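Local coordinates for protein diaminopimelate decarboxylase (Helicobacter pylori, PDB 2QGH) that catalyses the PLP-dependent decarboxylation of meso-diaminopimelate to L-lysine, the last step of bacterial lysine biosynthesis, at residues S380-E394 with V404-R416. Numbering follows the deposited sequence.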
loop_
_atom_site.group_PDB
_atom_site.type_symbol
_atom_site.label_atom_id
_atom_site.label_comp_id
_atom_site.label_asym_id
_atom_site.label_seq_id
_atom_site.Cartn_x
_atom_site.Cartn_y
_atom_site.Cartn_z
ATOM N N SER A 380 -1.521 2.657 -9.778
ATOM C CA SER A 380 -2.764 2.095 -9.274
ATOM C C SER A 380 -2.681 0.610 -8.898
ATOM O O SER A 380 -3.557 0.101 -8.210
ATOM C CB SER A 380 -3.879 2.297 -10.296
ATOM O OG SER A 380 -3.865 1.260 -11.248
ATOM N N SER A 381 -1.642 -0.094 -9.338
ATOM C CA SER A 381 -1.526 -1.514 -9.007
ATOM C C SER A 381 -1.118 -1.755 -7.551
ATOM O O SER A 381 -1.268 -2.860 -7.041
ATOM C CB SER A 381 -0.538 -2.212 -9.945
ATOM O OG SER A 381 0.783 -1.771 -9.717
ATOM N N MET A 382 -0.606 -0.727 -6.881
ATOM C CA MET A 382 -0.217 -0.847 -5.470
ATOM C C MET A 382 -1.154 -0.007 -4.604
ATOM O O MET A 382 -0.953 0.107 -3.387
ATOM C CB MET A 382 1.213 -0.347 -5.241
ATOM C CG MET A 382 2.291 -1.070 -6.024
ATOM S SD MET A 382 3.935 -0.510 -5.489
ATOM C CE MET A 382 4.253 -1.691 -4.165
ATOM N N ALA A 383 -2.166 0.581 -5.243
ATOM C CA ALA A 383 -3.133 1.435 -4.561
ATOM C C ALA A 383 -4.010 0.659 -3.580
ATOM O O ALA A 383 -4.318 -0.509 -3.804
ATOM C CB ALA A 383 -4.009 2.162 -5.591
ATOM N N SER A 384 -4.409 1.325 -2.499
ATOM C CA SER A 384 -5.251 0.716 -1.470
ATOM C C SER A 384 -6.448 1.613 -1.179
ATOM O O SER A 384 -6.616 2.653 -1.817
ATOM C CB SER A 384 -4.467 0.542 -0.179
ATOM O OG SER A 384 -4.224 1.813 0.405
ATOM N N GLN A 385 -7.259 1.209 -0.201
ATOM C CA GLN A 385 -8.439 1.965 0.207
ATOM C C GLN A 385 -8.224 2.596 1.585
ATOM O O GLN A 385 -9.174 2.974 2.273
ATOM C CB GLN A 385 -9.653 1.045 0.249
ATOM C CG GLN A 385 -9.867 0.269 -1.033
ATOM C CD GLN A 385 -11.026 -0.693 -0.924
ATOM O OE1 GLN A 385 -11.061 -1.539 -0.032
ATOM N NE2 GLN A 385 -11.985 -0.569 -1.829
ATOM N N TYR A 386 -6.962 2.696 1.980
ATOM C CA TYR A 386 -6.595 3.282 3.260
ATOM C C TYR A 386 -7.355 4.602 3.518
ATOM O O TYR A 386 -7.529 5.418 2.610
ATOM C CB TYR A 386 -5.079 3.498 3.281
ATOM C CG TYR A 386 -4.517 3.993 4.595
ATOM C CD1 TYR A 386 -4.942 3.445 5.807
ATOM C CD2 TYR A 386 -3.540 4.995 4.623
ATOM C CE1 TYR A 386 -4.408 3.886 7.017
ATOM C CE2 TYR A 386 -2.997 5.438 5.821
ATOM C CZ TYR A 386 -3.438 4.880 7.018
ATOM O OH TYR A 386 -2.924 5.324 8.215
ATOM N N ASN A 387 -7.794 4.793 4.764
ATOM C CA ASN A 387 -8.563 5.973 5.168
ATOM C C ASN A 387 -9.962 5.846 4.554
ATOM O O ASN A 387 -10.711 6.820 4.474
ATOM C CB ASN A 387 -7.895 7.274 4.681
ATOM C CG ASN A 387 -6.694 7.697 5.540
ATOM O OD1 ASN A 387 -6.016 6.863 6.164
ATOM N ND2 ASN A 387 -6.419 9.004 5.557
ATOM N N SER A 388 -10.314 4.635 4.132
ATOM C CA SER A 388 -11.613 4.397 3.508
ATOM C C SER A 388 -11.840 5.340 2.326
ATOM O O SER A 388 -12.813 6.091 2.297
ATOM C CB SER A 388 -12.746 4.573 4.518
ATOM O OG SER A 388 -12.807 3.485 5.412
ATOM N N ARG A 389 -10.919 5.298 1.366
ATOM C CA ARG A 389 -10.998 6.110 0.158
ATOM C C ARG A 389 -11.149 5.105 -0.987
ATOM O O ARG A 389 -10.297 4.246 -1.185
ATOM C CB ARG A 389 -9.713 6.948 -0.023
ATOM C CG ARG A 389 -9.415 7.943 1.119
ATOM C CD ARG A 389 -8.111 8.739 0.915
ATOM N NE ARG A 389 -8.273 9.850 -0.028
ATOM C CZ ARG A 389 -7.934 9.806 -1.309
ATOM N NH1 ARG A 389 -7.403 8.708 -1.810
ATOM N NH2 ARG A 389 -8.142 10.846 -2.095
ATOM N N PRO A 390 -12.246 5.193 -1.753
ATOM C CA PRO A 390 -12.449 4.250 -2.862
ATOM C C PRO A 390 -11.362 4.338 -3.946
ATOM O O PRO A 390 -10.781 5.405 -4.168
ATOM C CB PRO A 390 -13.828 4.645 -3.398
ATOM C CG PRO A 390 -14.510 5.255 -2.194
ATOM C CD PRO A 390 -13.405 6.089 -1.600
ATOM N N LYS A 391 -11.088 3.217 -4.610
ATOM C CA LYS A 391 -10.096 3.195 -5.681
ATOM C C LYS A 391 -10.550 4.127 -6.789
ATOM O O LYS A 391 -11.727 4.190 -7.110
ATOM C CB LYS A 391 -9.922 1.785 -6.243
ATOM C CG LYS A 391 -9.280 0.832 -5.261
ATOM C CD LYS A 391 -8.558 -0.305 -5.959
ATOM C CE LYS A 391 -7.593 -0.972 -4.997
ATOM N NZ LYS A 391 -6.698 -1.978 -5.662
ATOM N N LEU A 392 -9.601 4.833 -7.384
ATOM C CA LEU A 392 -9.891 5.800 -8.432
ATOM C C LEU A 392 -10.427 5.295 -9.778
ATOM O O LEU A 392 -10.350 4.105 -10.122
ATOM C CB LEU A 392 -8.634 6.635 -8.692
ATOM C CG LEU A 392 -7.943 7.172 -7.440
ATOM C CD1 LEU A 392 -6.704 7.980 -7.829
ATOM C CD2 LEU A 392 -8.933 8.016 -6.651
ATOM N N LEU A 393 -10.967 6.252 -10.526
ATOM C CA LEU A 393 -11.503 6.068 -11.868
ATOM C C LEU A 393 -10.287 6.070 -12.797
ATOM O O LEU A 393 -9.382 6.889 -12.645
ATOM C CB LEU A 393 -12.406 7.261 -12.216
ATOM C CG LEU A 393 -12.716 7.593 -13.683
ATOM C CD1 LEU A 393 -13.835 6.701 -14.191
ATOM C CD2 LEU A 393 -13.125 9.068 -13.807
ATOM N N GLU A 394 -10.257 5.156 -13.752
ATOM C CA GLU A 394 -9.143 5.108 -14.679
ATOM C C GLU A 394 -9.664 5.337 -16.087
ATOM O O GLU A 394 -10.556 4.632 -16.544
ATOM C CB GLU A 394 -8.411 3.762 -14.572
ATOM C CG GLU A 394 -7.491 3.671 -13.363
ATOM C CD GLU A 394 -6.624 2.416 -13.360
ATOM O OE1 GLU A 394 -7.164 1.303 -13.189
ATOM O OE2 GLU A 394 -5.396 2.542 -13.532
ATOM N N VAL A 404 -13.647 5.251 -20.244
ATOM C CA VAL A 404 -13.344 4.708 -18.925
ATOM C C VAL A 404 -12.846 3.273 -19.030
ATOM O O VAL A 404 -13.478 2.437 -19.685
ATOM C CB VAL A 404 -14.610 4.755 -18.003
ATOM C CG1 VAL A 404 -15.856 4.506 -18.821
ATOM C CG2 VAL A 404 -14.511 3.721 -16.891
ATOM N N ILE A 405 -11.702 2.993 -18.405
ATOM C CA ILE A 405 -11.154 1.641 -18.419
ATOM C C ILE A 405 -11.243 0.989 -17.037
ATOM O O ILE A 405 -10.907 -0.177 -16.868
ATOM C CB ILE A 405 -9.703 1.598 -18.982
ATOM C CG1 ILE A 405 -8.781 2.540 -18.220
ATOM C CG2 ILE A 405 -9.727 1.961 -20.464
ATOM C CD1 ILE A 405 -7.326 2.426 -18.664
ATOM N N ARG A 406 -11.697 1.758 -16.053
ATOM C CA ARG A 406 -11.947 1.251 -14.698
ATOM C C ARG A 406 -12.883 2.224 -13.997
ATOM O O ARG A 406 -12.521 3.363 -13.712
ATOM C CB ARG A 406 -10.682 1.091 -13.850
ATOM C CG ARG A 406 -11.010 0.418 -12.514
ATOM C CD ARG A 406 -9.807 0.220 -11.599
ATOM N NE ARG A 406 -9.364 1.473 -10.988
ATOM C CZ ARG A 406 -8.385 1.561 -10.091
ATOM N NH1 ARG A 406 -7.738 0.465 -9.694
ATOM N NH2 ARG A 406 -8.047 2.743 -9.584
ATOM N N LYS A 407 -14.094 1.777 -13.722
ATOM C CA LYS A 407 -15.044 2.648 -13.063
ATOM C C LYS A 407 -14.569 2.945 -11.648
ATOM O O LYS A 407 -13.911 2.119 -11.023
ATOM C CB LYS A 407 -16.423 1.991 -13.031
ATOM C CG LYS A 407 -17.517 2.874 -12.442
ATOM C CD LYS A 407 -17.807 4.083 -13.339
ATOM C CE LYS A 407 -16.750 5.202 -13.270
ATOM N NZ LYS A 407 -16.749 5.997 -12.006
ATOM N N ARG A 408 -14.884 4.134 -11.147
ATOM C CA ARG A 408 -14.486 4.480 -9.791
ATOM C C ARG A 408 -15.286 3.632 -8.810
ATOM O O ARG A 408 -16.429 3.265 -9.072
ATOM C CB ARG A 408 -14.738 5.952 -9.497
ATOM C CG ARG A 408 -14.090 6.409 -8.194
ATOM C CD ARG A 408 -14.586 7.772 -7.773
ATOM N NE ARG A 408 -14.458 8.740 -8.856
ATOM C CZ ARG A 408 -13.308 9.232 -9.318
ATOM N NH1 ARG A 408 -12.137 8.861 -8.797
ATOM N NH2 ARG A 408 -13.338 10.103 -10.322
ATOM N N GLU A 409 -14.675 3.321 -7.677
ATOM C CA GLU A 409 -15.325 2.510 -6.659
ATOM C C GLU A 409 -16.356 3.317 -5.856
ATOM O O GLU A 409 -16.117 4.475 -5.495
ATOM C CB GLU A 409 -14.258 1.967 -5.721
ATOM C CG GLU A 409 -14.336 0.486 -5.449
ATOM C CD GLU A 409 -13.022 -0.033 -4.910
ATOM O OE1 GLU A 409 -12.374 0.718 -4.147
ATOM O OE2 GLU A 409 -12.643 -1.180 -5.245
ATOM N N ALA A 410 -17.507 2.711 -5.584
ATOM C CA ALA A 410 -18.530 3.382 -4.788
ATOM C C ALA A 410 -18.140 3.219 -3.319
ATOM O O ALA A 410 -17.425 2.282 -2.960
ATOM C CB ALA A 410 -19.902 2.762 -5.041
ATOM N N LEU A 411 -18.604 4.138 -2.479
ATOM C CA LEU A 411 -18.310 4.098 -1.053
ATOM C C LEU A 411 -18.713 2.748 -0.473
ATOM O O LEU A 411 -18.021 2.193 0.381
ATOM C CB LEU A 411 -19.065 5.222 -0.341
ATOM C CG LEU A 411 -18.262 6.246 0.459
ATOM C CD1 LEU A 411 -16.968 6.595 -0.242
ATOM C CD2 LEU A 411 -19.111 7.486 0.644
ATOM N N GLU A 412 -19.827 2.208 -0.958
ATOM C CA GLU A 412 -20.315 0.929 -0.463
ATOM C C GLU A 412 -19.433 -0.265 -0.824
ATOM O O GLU A 412 -19.503 -1.304 -0.171
ATOM C CB GLU A 412 -21.738 0.683 -0.954
ATOM C CG GLU A 412 -22.687 1.844 -0.699
ATOM C CD GLU A 412 -22.695 2.842 -1.848
ATOM O OE1 GLU A 412 -23.054 2.436 -2.978
ATOM O OE2 GLU A 412 -22.342 4.023 -1.630
ATOM N N ASP A 413 -18.613 -0.134 -1.862
ATOM C CA ASP A 413 -17.739 -1.236 -2.247
ATOM C C ASP A 413 -16.642 -1.434 -1.203
ATOM O O ASP A 413 -16.033 -2.495 -1.127
ATOM C CB ASP A 413 -17.102 -0.992 -3.627
ATOM C CG ASP A 413 -18.128 -0.930 -4.748
ATOM O OD1 ASP A 413 -19.150 -1.643 -4.668
ATOM O OD2 ASP A 413 -17.914 -0.178 -5.718
ATOM N N LEU A 414 -16.395 -0.414 -0.391
ATOM C CA LEU A 414 -15.366 -0.507 0.640
ATOM C C LEU A 414 -15.679 -1.560 1.694
ATOM O O LEU A 414 -14.788 -2.261 2.159
ATOM C CB LEU A 414 -15.193 0.835 1.357
ATOM C CG LEU A 414 -14.643 2.047 0.597
ATOM C CD1 LEU A 414 -14.993 3.331 1.365
ATOM C CD2 LEU A 414 -13.134 1.909 0.407
ATOM N N TRP A 415 -16.948 -1.673 2.067
ATOM C CA TRP A 415 -17.347 -2.600 3.123
ATOM C C TRP A 415 -18.343 -3.673 2.708
ATOM O O TRP A 415 -18.953 -4.320 3.561
ATOM C CB TRP A 415 -17.917 -1.792 4.293
ATOM C CG TRP A 415 -19.098 -0.940 3.912
ATOM C CD1 TRP A 415 -20.366 -1.371 3.652
ATOM C CD2 TRP A 415 -19.119 0.484 3.740
ATOM N NE1 TRP A 415 -21.171 -0.313 3.331
ATOM C CE2 TRP A 415 -20.434 0.840 3.378
ATOM C CE3 TRP A 415 -18.154 1.493 3.859
ATOM C CZ2 TRP A 415 -20.816 2.164 3.133
ATOM C CZ3 TRP A 415 -18.534 2.817 3.615
ATOM C CH2 TRP A 415 -19.854 3.135 3.257
ATOM N N ARG A 416 -18.498 -3.860 1.404
ATOM C CA ARG A 416 -19.422 -4.843 0.853
ATOM C C ARG A 416 -19.258 -6.237 1.463
ATOM O O ARG A 416 -20.240 -6.883 1.815
ATOM C CB ARG A 416 -19.226 -4.930 -0.668
ATOM C CG ARG A 416 -20.230 -5.815 -1.388
ATOM C CD ARG A 416 -21.524 -5.055 -1.635
ATOM N NE ARG A 416 -21.342 -4.022 -2.652
ATOM C CZ ARG A 416 -22.203 -3.037 -2.888
ATOM N NH1 ARG A 416 -23.319 -2.936 -2.174
ATOM N NH2 ARG A 416 -21.948 -2.155 -3.847
HETATM O O HOH W 1 -6.618 3.897 -7.187
HETATM O O HOH W 2 -11.829 1.412 -9.093
#
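The guanidinium of R406 lies between K391 and E394, with K391 CB over one face and E394 OE1 over the other, where a beta hairpin of the C-terminal beta domain, strands 393-397 and 402-406, opens into two irregular arms. Such a site illustrates how one arginine can serve a carboxylate and a carbonyl at once. E394 OE1 stands 3.1 Å from R406 NE but over the face and not at an N-H, so the salt bridge rests on charge, not on a directed hydrogen bond, while NE and NH2 both donate to L392 O side-on, through bent N-H bonds of 131° and 136° (2.7 Å from NH2). The R406 side chain leaves with CG anti to the backbone N and bends at chi3, which brings both nitrogens to that carbonyl. A water joins R406 NH2 to L392 N, and E394 OE2 is held by S380 OG and by Y38 of the adjoining strand 35-39.

The hairpin itself carries a classic beta bulge, in which the amides of I405 and R406 share E394 O. L393 CB sits 3.4 Å above the plane of the R408 guanidinium, towards its rim, and R408 NH1 bonds to P34 O. Farther along the arms, P390 CG packs against L411 CD1, and the side chains of L414 and Q385 run antiparallel, L414 CD2 lying 3.5 Å from Q385 NE2. K391 runs extended alongside E409, and its NZ reaches Q385 of the second subunit, tying the contact to the dimer interface. E409 OE1 is gripped from opposite faces of its carboxylate, by Q385 NE2 at 2.7 Å and by K391 N at 2.8 Å, the latter N-H nearly straight at 172°.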